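Local structure of glucose-6-phosphate 1-dehydrogenase (Mycobacterium avium, 4LGV) at residues 50-53 against 54-58; 92-95 against 96-99; 140-143 against 144-148; 211-214 against 215-219; 323-327 against 328-332. The protein probably catalyses the NADP-dependent oxidation of glucose 6-phosphate to 6-phosphogluconolactone, the entry step of the pentose phosphate pathway. One frame throughout, in Å; residues are numbered along the deposited sequence.

Contact 1: residues 50-53 against 54-58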
# COMPACT_ATOMS: atom_id res chain seq x y z
N ALA A 50 13.68 23.96 -41.15
CA ALA A 50 13.96 24.05 -39.71
C ALA A 50 14.94 25.18 -39.38
O ALA A 50 14.68 25.95 -38.47
CB ALA A 50 14.50 22.74 -39.22
N LEU A 51 16.00 25.33 -40.19
CA LEU A 51 16.91 26.42 -40.01
C LEU A 51 16.23 27.79 -40.23
O LEU A 51 16.42 28.76 -39.47
CB LEU A 51 18.10 26.29 -40.95
CG LEU A 51 19.01 25.09 -40.68
CD1 LEU A 51 20.03 24.94 -41.79
CD2 LEU A 51 19.69 25.26 -39.36
N TYR A 52 15.41 27.85 -41.28
CA TYR A 52 14.63 29.06 -41.58
C TYR A 52 13.76 29.43 -40.39
O TYR A 52 13.69 30.63 -40.00
CB TYR A 52 13.78 28.84 -42.85
CG TYR A 52 12.84 29.96 -43.15
CD1 TYR A 52 13.26 31.08 -43.87
CD2 TYR A 52 11.51 29.93 -42.70
CE1 TYR A 52 12.41 32.16 -44.06
CE2 TYR A 52 10.65 31.00 -42.92
CZ TYR A 52 11.10 32.08 -43.61
OH TYR A 52 10.24 33.13 -43.83
N ARG A 53 13.08 28.44 -39.80
CA ARG A 53 12.16 28.73 -38.67
C ARG A 53 12.92 29.18 -37.43
O ARG A 53 12.49 30.07 -36.70
CB ARG A 53 11.28 27.52 -38.35
CG ARG A 53 10.26 27.20 -39.44
CD ARG A 53 9.66 25.81 -39.28
NE ARG A 53 8.95 25.60 -38.01
CZ ARG A 53 7.65 25.82 -37.82
NH1 ARG A 53 6.86 26.22 -38.78
NH2 ARG A 53 7.13 25.59 -36.62
N LEU A 54 14.09 28.60 -37.22
CA LEU A 54 14.91 29.01 -36.08
C LEU A 54 15.37 30.44 -36.30
O LEU A 54 15.38 31.25 -35.37
CB LEU A 54 16.07 28.05 -35.87
CG LEU A 54 15.74 26.64 -35.35
CD1 LEU A 54 16.92 25.70 -35.58
CD2 LEU A 54 15.40 26.66 -33.89
N GLU A 55 15.72 30.77 -37.55
CA GLU A 55 16.09 32.15 -37.90
C GLU A 55 14.95 33.11 -37.67
O GLU A 55 15.14 34.18 -37.10
CB GLU A 55 16.52 32.24 -39.35
CG GLU A 55 17.04 33.60 -39.77
CD GLU A 55 18.35 33.89 -39.12
OE1 GLU A 55 19.36 33.25 -39.49
OE2 GLU A 55 18.39 34.73 -38.22
N ARG A 56 13.76 32.76 -38.12
CA ARG A 56 12.61 33.58 -37.83
C ARG A 56 12.40 33.86 -36.34
O ARG A 56 12.02 34.94 -35.97
CB ARG A 56 11.32 32.98 -38.42
CG ARG A 56 10.09 33.87 -38.19
CD ARG A 56 8.90 33.38 -39.01
NE ARG A 56 8.48 32.05 -38.57
CZ ARG A 56 7.97 31.08 -39.34
NH1 ARG A 56 7.78 31.27 -40.64
NH2 ARG A 56 7.63 29.91 -38.79
N ARG A 57 12.57 32.84 -35.51
CA ARG A 57 12.44 32.98 -34.05
C ARG A 57 13.69 33.62 -33.40
O ARG A 57 13.78 33.70 -32.18
CB ARG A 57 12.22 31.61 -33.41
CG ARG A 57 10.90 30.98 -33.78
CD ARG A 57 10.51 29.85 -32.84
NE ARG A 57 11.33 28.67 -33.07
CZ ARG A 57 11.09 27.73 -33.99
NH1 ARG A 57 10.04 27.80 -34.80
NH2 ARG A 57 11.93 26.70 -34.12
N GLU A 58 14.64 34.03 -34.24
CA GLU A 58 15.89 34.66 -33.80
C GLU A 58 16.73 33.73 -32.92
O GLU A 58 17.44 34.19 -32.07
CB GLU A 58 15.62 35.99 -33.10
CG GLU A 58 14.91 37.01 -34.00
CD GLU A 58 14.49 38.29 -33.31
OE1 GLU A 58 14.51 38.37 -32.06
OE2 GLU A 58 14.12 39.22 -34.02
O HOH W 1 7.94 33.21 -42.25
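R53 starts with CG beside its backbone N (chi1 -68°) and R56 with CG anti to it (chi1 -177°); a bend at chi3 in each chain then lays the two arginines side by side, pointing the same way. Their guanidinium planes stand 78° apart, and R53 NH1 lies in the plane of the R56 group at its edge, 3.8 Å from R56 NH2. R57 folds back along the last turn of helix 41-56, so that one face of its guanidinium is centred over R53 O, the oxygen that also accepts from R57 N at 3.0 Å. That fold brings R57 NH1 to 4.0 Å from R53 NE. R56 NH1 also meets the edge of the Y52 ring, 3.7 Å from Y52 CE2, with the two planes nearly perpendicular. A water that accepts from R56 NH1 lies 2.8 Å from Y52 OH, and the same hydroxyl is bonded to D93. E58, with positive phi, ends the helix in a Schellman motif. The three arginines are matched by carboxylates: E90 pairs with R53 and R56, E417 of helix 413-424 with R53 and R57, and E59 with R57. These salt bridges probably offset the clustered positive charge and fix the directions of the guanidinium groups, R53 being shared between E90 and E417.

Contact 2: residues 92-95 against 96-99; sequences FDDA and VFDR
F92 and F97 make the main apolar contact. CZ of F92 rests 3.6 Å from F97 CB, and the ring centroids are 5.6 Å apart with planes inclined by 36°, an oblique meeting that is neither a stack nor a T. Both rings pack on R82 and I85 of helix 74-87, and F92 also makes a cation-pi contact with K86. On another side of the turn the D93 carboxylate and V96 cross at about a right angle, CG2 of V96 lying 3.6 Å from D93 CG; this methyl is the branch beside the V96 backbone N, which places it near the carboxylate. V96 continues onto Y52, E55 and R56 of helix 41-56.

The capping bonds centre on D93. Its OD1 accepts two weak bonds, from A95 N at 2.9 Å and from V96 N at 3.4 Å, while its backbone O takes F97 N at 3.0 Å. D94 O and A95 O continue the helical pattern to D98 N and R99 N.

Charge enters with D94 and D98, one turn apart, whose OD1 atoms approach to 4.0 Å. A water donates to both, and D94 OD1 has R82 as a salt-bridge partner, so the like charges are probably well screened. R99 reaches away to a salt bridge with E55.

With D93 at the N-cap, this is the capped first turn of helix 94-103, which leads into strand 104-108 at one border of the parallel sheet in the nucleotide-binding domain.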
# COMPACT_ATOMS: atom_id res chain seq x y z
N PHE A 92 6.99 32.36 -46.39
CA PHE A 92 8.34 32.80 -46.80
C PHE A 92 8.49 34.32 -46.65
O PHE A 92 7.71 35.10 -47.21
CB PHE A 92 8.63 32.40 -48.25
CG PHE A 92 10.07 32.58 -48.63
CD1 PHE A 92 10.99 31.59 -48.39
CD2 PHE A 92 10.52 33.76 -49.20
CE1 PHE A 92 12.31 31.74 -48.72
CE2 PHE A 92 11.85 33.94 -49.55
CZ PHE A 92 12.74 32.93 -49.31
N ASP A 93 9.46 34.71 -45.84
CA ASP A 93 9.81 36.12 -45.61
C ASP A 93 11.27 36.28 -46.05
O ASP A 93 12.16 35.64 -45.52
CB ASP A 93 9.60 36.44 -44.14
CG ASP A 93 10.07 37.80 -43.72
OD1 ASP A 93 10.90 38.43 -44.41
OD2 ASP A 93 9.53 38.31 -42.70
N ASP A 94 11.46 37.10 -47.06
CA ASP A 94 12.72 37.28 -47.72
C ASP A 94 13.79 37.89 -46.82
O ASP A 94 14.97 37.56 -46.97
CB ASP A 94 12.53 38.07 -49.01
CG ASP A 94 13.70 37.90 -50.03
OD1 ASP A 94 14.39 36.84 -50.10
OD2 ASP A 94 13.92 38.86 -50.79
N ALA A 95 13.41 38.78 -45.90
CA ALA A 95 14.35 39.32 -44.92
C ALA A 95 14.89 38.24 -44.00
O ALA A 95 16.08 38.24 -43.67
CB ALA A 95 13.72 40.44 -44.08
N VAL A 96 14.01 37.32 -43.58
CA VAL A 96 14.41 36.20 -42.73
C VAL A 96 15.35 35.33 -43.50
O VAL A 96 16.36 34.87 -42.95
CB VAL A 96 13.18 35.39 -42.26
CG1 VAL A 96 13.59 34.13 -41.50
CG2 VAL A 96 12.26 36.24 -41.36
N PHE A 97 15.02 35.04 -44.76
CA PHE A 97 15.85 34.17 -45.57
C PHE A 97 17.22 34.79 -45.77
O PHE A 97 18.24 34.11 -45.67
CB PHE A 97 15.22 33.85 -46.93
CG PHE A 97 16.07 32.98 -47.78
CD1 PHE A 97 16.01 31.63 -47.62
CD2 PHE A 97 17.01 33.52 -48.67
CE1 PHE A 97 16.83 30.79 -48.34
CE2 PHE A 97 17.86 32.67 -49.41
CZ PHE A 97 17.74 31.29 -49.24
N ASP A 98 17.26 36.11 -45.98
CA ASP A 98 18.54 36.80 -46.18
C ASP A 98 19.44 36.70 -44.94
O ASP A 98 20.65 36.57 -45.08
CB ASP A 98 18.40 38.27 -46.63
CG ASP A 98 18.05 38.42 -48.12
OD1 ASP A 98 18.10 37.42 -48.87
OD2 ASP A 98 17.73 39.57 -48.55
N ARG A 99 18.85 36.73 -43.75
CA ARG A 99 19.66 36.53 -42.51
C ARG A 99 20.24 35.13 -42.49
O ARG A 99 21.38 34.96 -42.15
CB ARG A 99 18.85 36.73 -41.25
CG ARG A 99 18.62 38.19 -40.87
CD ARG A 99 18.37 38.33 -39.38
NE ARG A 99 17.32 37.43 -38.89
CZ ARG A 99 16.02 37.70 -38.88
NH1 ARG A 99 15.55 38.83 -39.38
NH2 ARG A 99 15.17 36.81 -38.35
O HOH W 2 16.69 36.61 -50.97

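Contact 3: residues 140-143 against 144-148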
# COMPACT_ATOMS: atom_id res chain seq x y z
N LEU A 140 28.67 6.16 -44.34
CA LEU A 140 29.64 7.25 -44.26
C LEU A 140 29.86 7.91 -42.90
O LEU A 140 30.76 8.74 -42.75
CB LEU A 140 29.28 8.30 -45.31
CG LEU A 140 29.40 7.78 -46.74
CD1 LEU A 140 28.91 8.82 -47.74
CD2 LEU A 140 30.84 7.41 -47.06
N PHE A 141 29.11 7.51 -41.86
CA PHE A 141 29.27 8.13 -40.54
C PHE A 141 30.69 7.96 -40.00
O PHE A 141 31.33 8.90 -39.49
CB PHE A 141 28.26 7.57 -39.53
CG PHE A 141 26.82 7.92 -39.84
CD1 PHE A 141 26.49 9.01 -40.61
CD2 PHE A 141 25.79 7.17 -39.30
CE1 PHE A 141 25.18 9.33 -40.86
CE2 PHE A 141 24.46 7.49 -39.54
CZ PHE A 141 24.16 8.57 -40.32
N ALA A 142 31.14 6.71 -40.03
CA ALA A 142 32.42 6.40 -39.41
C ALA A 142 33.55 7.02 -40.21
O ALA A 142 34.44 7.65 -39.64
CB ALA A 142 32.60 4.90 -39.28
N PRO A 143 33.51 6.90 -41.54
CA PRO A 143 34.57 7.54 -42.31
C PRO A 143 34.68 9.05 -42.08
O PRO A 143 35.79 9.56 -42.00
CB PRO A 143 34.19 7.24 -43.77
CG PRO A 143 33.49 5.93 -43.70
CD PRO A 143 32.72 5.96 -42.39
N ILE A 144 33.54 9.74 -41.96
CA ILE A 144 33.55 11.18 -41.71
C ILE A 144 34.16 11.48 -40.33
O ILE A 144 35.01 12.36 -40.18
CB ILE A 144 32.11 11.74 -41.77
CG1 ILE A 144 31.61 11.73 -43.21
CG2 ILE A 144 32.08 13.17 -41.24
CD1 ILE A 144 30.13 11.95 -43.37
N VAL A 145 33.69 10.78 -39.32
CA VAL A 145 34.14 11.01 -37.94
C VAL A 145 35.63 10.65 -37.78
O VAL A 145 36.41 11.36 -37.13
CB VAL A 145 33.27 10.20 -36.98
CG1 VAL A 145 33.91 10.12 -35.61
CG2 VAL A 145 31.90 10.83 -36.84
N GLU A 146 36.03 9.57 -38.42
CA GLU A 146 37.46 9.18 -38.44
C GLU A 146 38.31 10.23 -39.13
O GLU A 146 39.40 10.53 -38.69
CB GLU A 146 37.63 7.82 -39.09
CG GLU A 146 37.25 6.70 -38.11
CD GLU A 146 36.93 5.37 -38.76
OE1 GLU A 146 37.00 5.25 -40.00
OE2 GLU A 146 36.58 4.44 -38.01
N ASN A 147 37.78 10.83 -40.19
CA ASN A 147 38.48 11.91 -40.87
C ASN A 147 38.50 13.20 -40.08
O ASN A 147 39.49 13.95 -40.12
CB ASN A 147 37.87 12.17 -42.26
CG ASN A 147 38.56 11.36 -43.36
OD1 ASN A 147 39.70 11.64 -43.71
ND2 ASN A 147 37.92 10.30 -43.82
N LEU A 148 37.42 13.48 -39.35
CA LEU A 148 37.41 14.65 -38.47
C LEU A 148 38.48 14.48 -37.39
O LEU A 148 39.23 15.42 -37.10
CB LEU A 148 36.06 14.87 -37.84
CG LEU A 148 35.00 15.30 -38.84
CD1 LEU A 148 33.63 15.18 -38.21
CD2 LEU A 148 35.25 16.72 -39.28
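L140 and I144 open a regular run of i to i+4 bonds: I144 N reaches L140 O, V145 N reaches F141 O, and E146 N reaches A142 O at 2.8 Å. This is the start of helix 141-150, the crossover helix of the beta-alpha-beta unit that joins parallel strands 130-134 and 158-162. P143 fits here because it lies in the first turn, where a residue needs no N-H to complete the helical pattern. Of the side chains, I144 folds its longer branch back beside its own backbone N (chi1 -70°), which sets CG1 against L140 O at 3.1 Å and CD1 4.2 Å from L140 CB. I144 also packs on L134 of strand 130-134 and Y117 of helix 114-123. E146 keeps CG beside its backbone N too, so that this carbon lies 3.3 Å from A142 O, and the extended chain runs on past that oxygen, OE1 pairing with R178 of helix 169-180 in a salt bridge. V145 packs on L179 of that same helix, so the turn is covered from two flanks. N147 closes back onto P143, its backbone N and its side-chain ND2 both donating to one carbonyl: the backbone N lies 3.0 Å from P143 O, and ND2 approaches the same oxygen from the opposite face of the carbonyl plane, at 2.9 Å and 41° out of that plane.

Contact 4: residues 211-214 against 215-219; sequences NALA and KLWDR
K215 and N211, one turn apart, are joined first through the backbone: K215 N donates to N211 O at 3.0 Å, the last regular helical link of the short helix 211-214. The bonds then tighten to i to i+3. L216 N lies 2.9 Å from L213 O but stands 60° above that carbonyl plane, and W217 N reaches A214 O at 3.2 Å, closing a type I beta turn from A214 to W217. W217 is itself the centre of an inverse gamma turn, whose D218 N to L216 O bond is weak.

The apolar contact joins L213 and W217, CZ3 of the indole coming to 4.1 Å from L213 CB. Both side chains continue onto L206 of helix 200-209, and the indole NE1 is bonded to V263 O.

Carbon also meets carbonyl oxygen. The six-membered ring of W217 presents its edge to L213 O, which lies in the ring plane 3.5 Å from CE3. L216 CG lies 3.4 Å from A212 O, and L216 packs on K215 of the second subunit.

The polar ends of N211 and K215 meet without the two donors bonding. Bends at chi2 (-62°) and chi4 (-58°) curl the lysine round so that NZ lies beside the whole amide, 3.4 Å from N211 ND2 and 3.6 Å from N211 OD1. Each nitrogen has an acceptor on the second subunit: ND2 donates to H355 O, and NZ makes a weak bond to D220 O. This suggests that the polar ends are oriented largely by the second subunit, firmly for N211 and only weakly for K215.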
# COMPACT_ATOMS: atom_id res chain seq x y z
N ASN A 211 0.45 13.19 -6.65
CA ASN A 211 0.36 12.02 -5.82
C ASN A 211 -0.87 11.15 -6.16
O ASN A 211 -0.84 9.97 -5.95
CB ASN A 211 0.35 12.40 -4.35
CG ASN A 211 0.90 11.30 -3.45
OD1 ASN A 211 1.63 10.44 -3.88
ND2 ASN A 211 0.54 11.34 -2.21
N ALA A 212 -1.93 11.75 -6.71
CA ALA A 212 -3.10 11.01 -7.07
C ALA A 212 -2.72 10.00 -8.15
O ALA A 212 -3.30 8.93 -8.19
CB ALA A 212 -4.21 11.90 -7.53
N LEU A 213 -1.73 10.31 -8.98
CA LEU A 213 -1.31 9.40 -10.02
C LEU A 213 -0.19 8.51 -9.56
O LEU A 213 -0.17 7.30 -9.89
CB LEU A 213 -0.86 10.19 -11.25
CG LEU A 213 -1.91 11.13 -11.87
CD1 LEU A 213 -1.39 11.78 -13.12
CD2 LEU A 213 -3.16 10.33 -12.18
N ALA A 214 0.78 9.07 -8.84
CA ALA A 214 1.91 8.28 -8.39
C ALA A 214 1.45 7.12 -7.54
O ALA A 214 2.02 6.04 -7.61
CB ALA A 214 2.90 9.14 -7.60
N LYS A 215 0.44 7.32 -6.70
CA LYS A 215 -0.11 6.23 -5.92
C LYS A 215 -0.65 5.07 -6.73
O LYS A 215 -0.66 3.96 -6.24
CB LYS A 215 -1.26 6.73 -5.05
CG LYS A 215 -0.80 7.45 -3.80
CD LYS A 215 0.01 6.44 -2.95
CE LYS A 215 0.04 6.74 -1.47
NZ LYS A 215 0.62 8.08 -1.38
N LEU A 216 -1.09 5.32 -7.96
CA LEU A 216 -1.67 4.30 -8.81
C LEU A 216 -0.65 3.65 -9.74
O LEU A 216 -0.96 2.68 -10.42
CB LEU A 216 -2.79 4.91 -9.66
CG LEU A 216 -3.89 5.70 -8.95
CD1 LEU A 216 -4.86 6.36 -9.90
CD2 LEU A 216 -4.63 4.78 -7.99
N TRP A 217 0.59 4.13 -9.75
CA TRP A 217 1.49 3.83 -10.87
C TRP A 217 2.39 2.62 -10.64
O TRP A 217 3.62 2.69 -10.76
CB TRP A 217 2.33 5.09 -11.15
CG TRP A 217 2.57 5.33 -12.57
CD1 TRP A 217 3.59 4.82 -13.32
CD2 TRP A 217 1.84 6.20 -13.42
NE1 TRP A 217 3.49 5.29 -14.61
CE2 TRP A 217 2.43 6.14 -14.70
CE3 TRP A 217 0.74 7.03 -13.24
CZ2 TRP A 217 1.98 6.92 -15.76
CZ3 TRP A 217 0.27 7.77 -14.31
CH2 TRP A 217 0.89 7.72 -15.54
N ASP A 218 1.78 1.51 -10.30
CA ASP A 218 2.46 0.23 -10.09
C ASP A 218 1.48 -0.97 -10.22
O ASP A 218 0.28 -0.78 -10.45
CB ASP A 218 3.19 0.21 -8.78
CG ASP A 218 2.26 0.33 -7.59
OD1 ASP A 218 1.13 -0.17 -7.64
OD2 ASP A 218 2.67 0.91 -6.57
N ARG A 219 2.02 -2.19 -10.18
CA ARG A 219 1.24 -3.41 -10.41
C ARG A 219 0.13 -3.65 -9.41
O ARG A 219 -0.70 -4.53 -9.63
CB ARG A 219 2.18 -4.62 -10.36
CG ARG A 219 2.81 -4.83 -9.00
CD ARG A 219 4.04 -5.71 -9.07
NE ARG A 219 3.68 -7.08 -9.44
CZ ARG A 219 3.23 -8.01 -8.60
NH1 ARG A 219 2.99 -7.75 -7.33
NH2 ARG A 219 3.00 -9.22 -9.05

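Contact 5: residues 323-327 against 328-332; sequences TEIDN and WRWAG
N327 and the residues that follow it build an Asx motif within the loop between antiparallel strands 318-323 and 335-340. The asparagine holds CG in the crowded position between backbone N and carbonyl carbon (chi1 71°), which turns OD1 over the coming turn. W328 begins that turn, its ring meeting F360 of the third subunit with the planes about 80° apart and its side chain packing on P267 of the fourth. R329 N gives OD1 of N327 a weak bond at 3.0 Å; its guanidinium leaves the loop for a salt bridge with E266 and a bond to W217 O. W330 N also reaches N327 OD1 at 3.0 Å, along the line of the amide C=O, so one oxygen gathers two successive N-H groups. The W330 side chain runs beside I325, CB to CB at 3.9 Å, and its NE1 is bonded to A264. A331 N completes the motif by donating to N327 O at 3.0 Å, while A331 CB lies 3.8 Å from D326 OD1; the other oxygen of that carboxylate, OD2, is hydrogen-bonded to S361 of the third subunit. G332 then turns at positive phi, and its N is linked to both acidic side chains through a single water, which accepts from G332 N at 3.1 Å and donates to D326 OD1 at 2.7 Å and to E324 OE1.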
# COMPACT_ATOMS: atom_id res chain seq x y z
N THR A 323 5.05 -7.79 -24.48
CA THR A 323 6.27 -7.78 -23.69
C THR A 323 5.92 -7.56 -22.21
O THR A 323 4.75 -7.68 -21.79
CB THR A 323 7.22 -6.67 -24.21
OG1 THR A 323 8.43 -6.72 -23.48
CG2 THR A 323 6.60 -5.31 -24.04
N GLU A 324 6.94 -7.34 -21.40
CA GLU A 324 6.75 -7.21 -19.97
C GLU A 324 8.00 -6.57 -19.35
O GLU A 324 9.07 -6.56 -19.96
CB GLU A 324 6.49 -8.58 -19.30
CG GLU A 324 7.67 -9.50 -19.37
CD GLU A 324 7.55 -10.83 -18.64
OE1 GLU A 324 7.27 -10.88 -17.42
OE2 GLU A 324 7.82 -11.83 -19.30
N ILE A 325 7.83 -6.05 -18.15
CA ILE A 325 8.95 -5.50 -17.35
C ILE A 325 8.96 -6.25 -16.01
O ILE A 325 8.05 -6.09 -15.19
CB ILE A 325 8.76 -4.01 -17.12
CG1 ILE A 325 8.75 -3.28 -18.45
CG2 ILE A 325 9.87 -3.44 -16.26
CD1 ILE A 325 8.26 -1.84 -18.34
N ASP A 326 9.97 -7.09 -15.82
CA ASP A 326 9.97 -8.06 -14.73
C ASP A 326 10.68 -7.52 -13.49
O ASP A 326 11.71 -8.06 -13.06
CB ASP A 326 10.62 -9.37 -15.21
CG ASP A 326 10.44 -10.51 -14.22
OD1 ASP A 326 9.41 -10.59 -13.51
OD2 ASP A 326 11.39 -11.35 -14.17
N ASN A 327 10.09 -6.49 -12.89
CA ASN A 327 10.68 -5.90 -11.68
C ASN A 327 9.63 -5.69 -10.59
O ASN A 327 8.50 -6.13 -10.75
CB ASN A 327 11.45 -4.66 -12.04
CG ASN A 327 10.57 -3.48 -12.45
OD1 ASN A 327 9.36 -3.49 -12.34
ND2 ASN A 327 11.23 -2.42 -12.93
N TRP A 328 9.99 -5.03 -9.49
CA TRP A 328 9.05 -4.86 -8.38
C TRP A 328 7.82 -4.03 -8.75
O TRP A 328 6.77 -4.21 -8.18
CB TRP A 328 9.73 -4.22 -7.18
CG TRP A 328 10.64 -5.13 -6.43
CD1 TRP A 328 10.99 -6.40 -6.75
CD2 TRP A 328 11.38 -4.81 -5.23
NE1 TRP A 328 11.88 -6.89 -5.83
CE2 TRP A 328 12.12 -5.94 -4.88
CE3 TRP A 328 11.45 -3.69 -4.41
CZ2 TRP A 328 12.95 -5.97 -3.75
CZ3 TRP A 328 12.28 -3.71 -3.29
CH2 TRP A 328 13.02 -4.83 -2.97
N ARG A 329 7.98 -3.08 -9.68
CA ARG A 329 6.88 -2.16 -10.00
C ARG A 329 5.90 -2.77 -11.00
O ARG A 329 4.70 -2.55 -10.89
CB ARG A 329 7.41 -0.88 -10.57
CG ARG A 329 6.34 0.20 -10.77
CD ARG A 329 6.93 1.53 -11.24
NE ARG A 329 7.69 2.11 -10.16
CZ ARG A 329 7.17 2.84 -9.19
NH1 ARG A 329 5.86 3.10 -9.13
NH2 ARG A 329 7.96 3.30 -8.25
N TRP A 330 6.40 -3.59 -11.92
CA TRP A 330 5.59 -4.03 -13.06
C TRP A 330 5.45 -5.57 -13.28
O TRP A 330 4.76 -5.97 -14.21
CB TRP A 330 6.12 -3.39 -14.35
CG TRP A 330 6.13 -1.88 -14.30
CD1 TRP A 330 7.23 -1.07 -14.28
CD2 TRP A 330 4.99 -1.00 -14.30
NE1 TRP A 330 6.85 0.25 -14.27
CE2 TRP A 330 5.48 0.31 -14.30
CE3 TRP A 330 3.61 -1.21 -14.31
CZ2 TRP A 330 4.65 1.41 -14.26
CZ3 TRP A 330 2.76 -0.12 -14.29
CH2 TRP A 330 3.29 1.19 -14.26
N ALA A 331 6.04 -6.39 -12.45
CA ALA A 331 6.03 -7.86 -12.72
C ALA A 331 4.59 -8.33 -12.89
O ALA A 331 3.71 -7.94 -12.10
CB ALA A 331 6.70 -8.64 -11.61
N GLY A 332 4.37 -9.17 -13.89
CA GLY A 332 3.06 -9.77 -14.14
C GLY A 332 2.08 -8.87 -14.92
O GLY A 332 0.93 -9.31 -15.21
O HOH W 3 7.08 -10.16 -14.89
O HOH W 4 5.39 -6.27 -16.92

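Contacts 1, 2 and 3 come first along the chain and sit on helices of the nucleotide-binding domain, around its six-stranded parallel sheet. Contacts 1 and 2 are neighbours, centres 10 Å apart and touching directly, helix 41-56 against the start of helix 94-103. Contact 3 lies about 28 Å from contact 1, centre to centre. Contacts 4 and 5 follow in the C-terminal domain, bordering strands of the large mixed sheet; their centres are 15 Å apart and R219 bonds to R329 and A331. Contacts 2 and 5, about 53 Å apart between centres, lie on opposite sides of the chain's centre. Contacts 4 and 5 meet other subunits of the tetramer, contacts 1 to 3 none, so the coenzyme-type domain and the assembly surfaces are separate regions here.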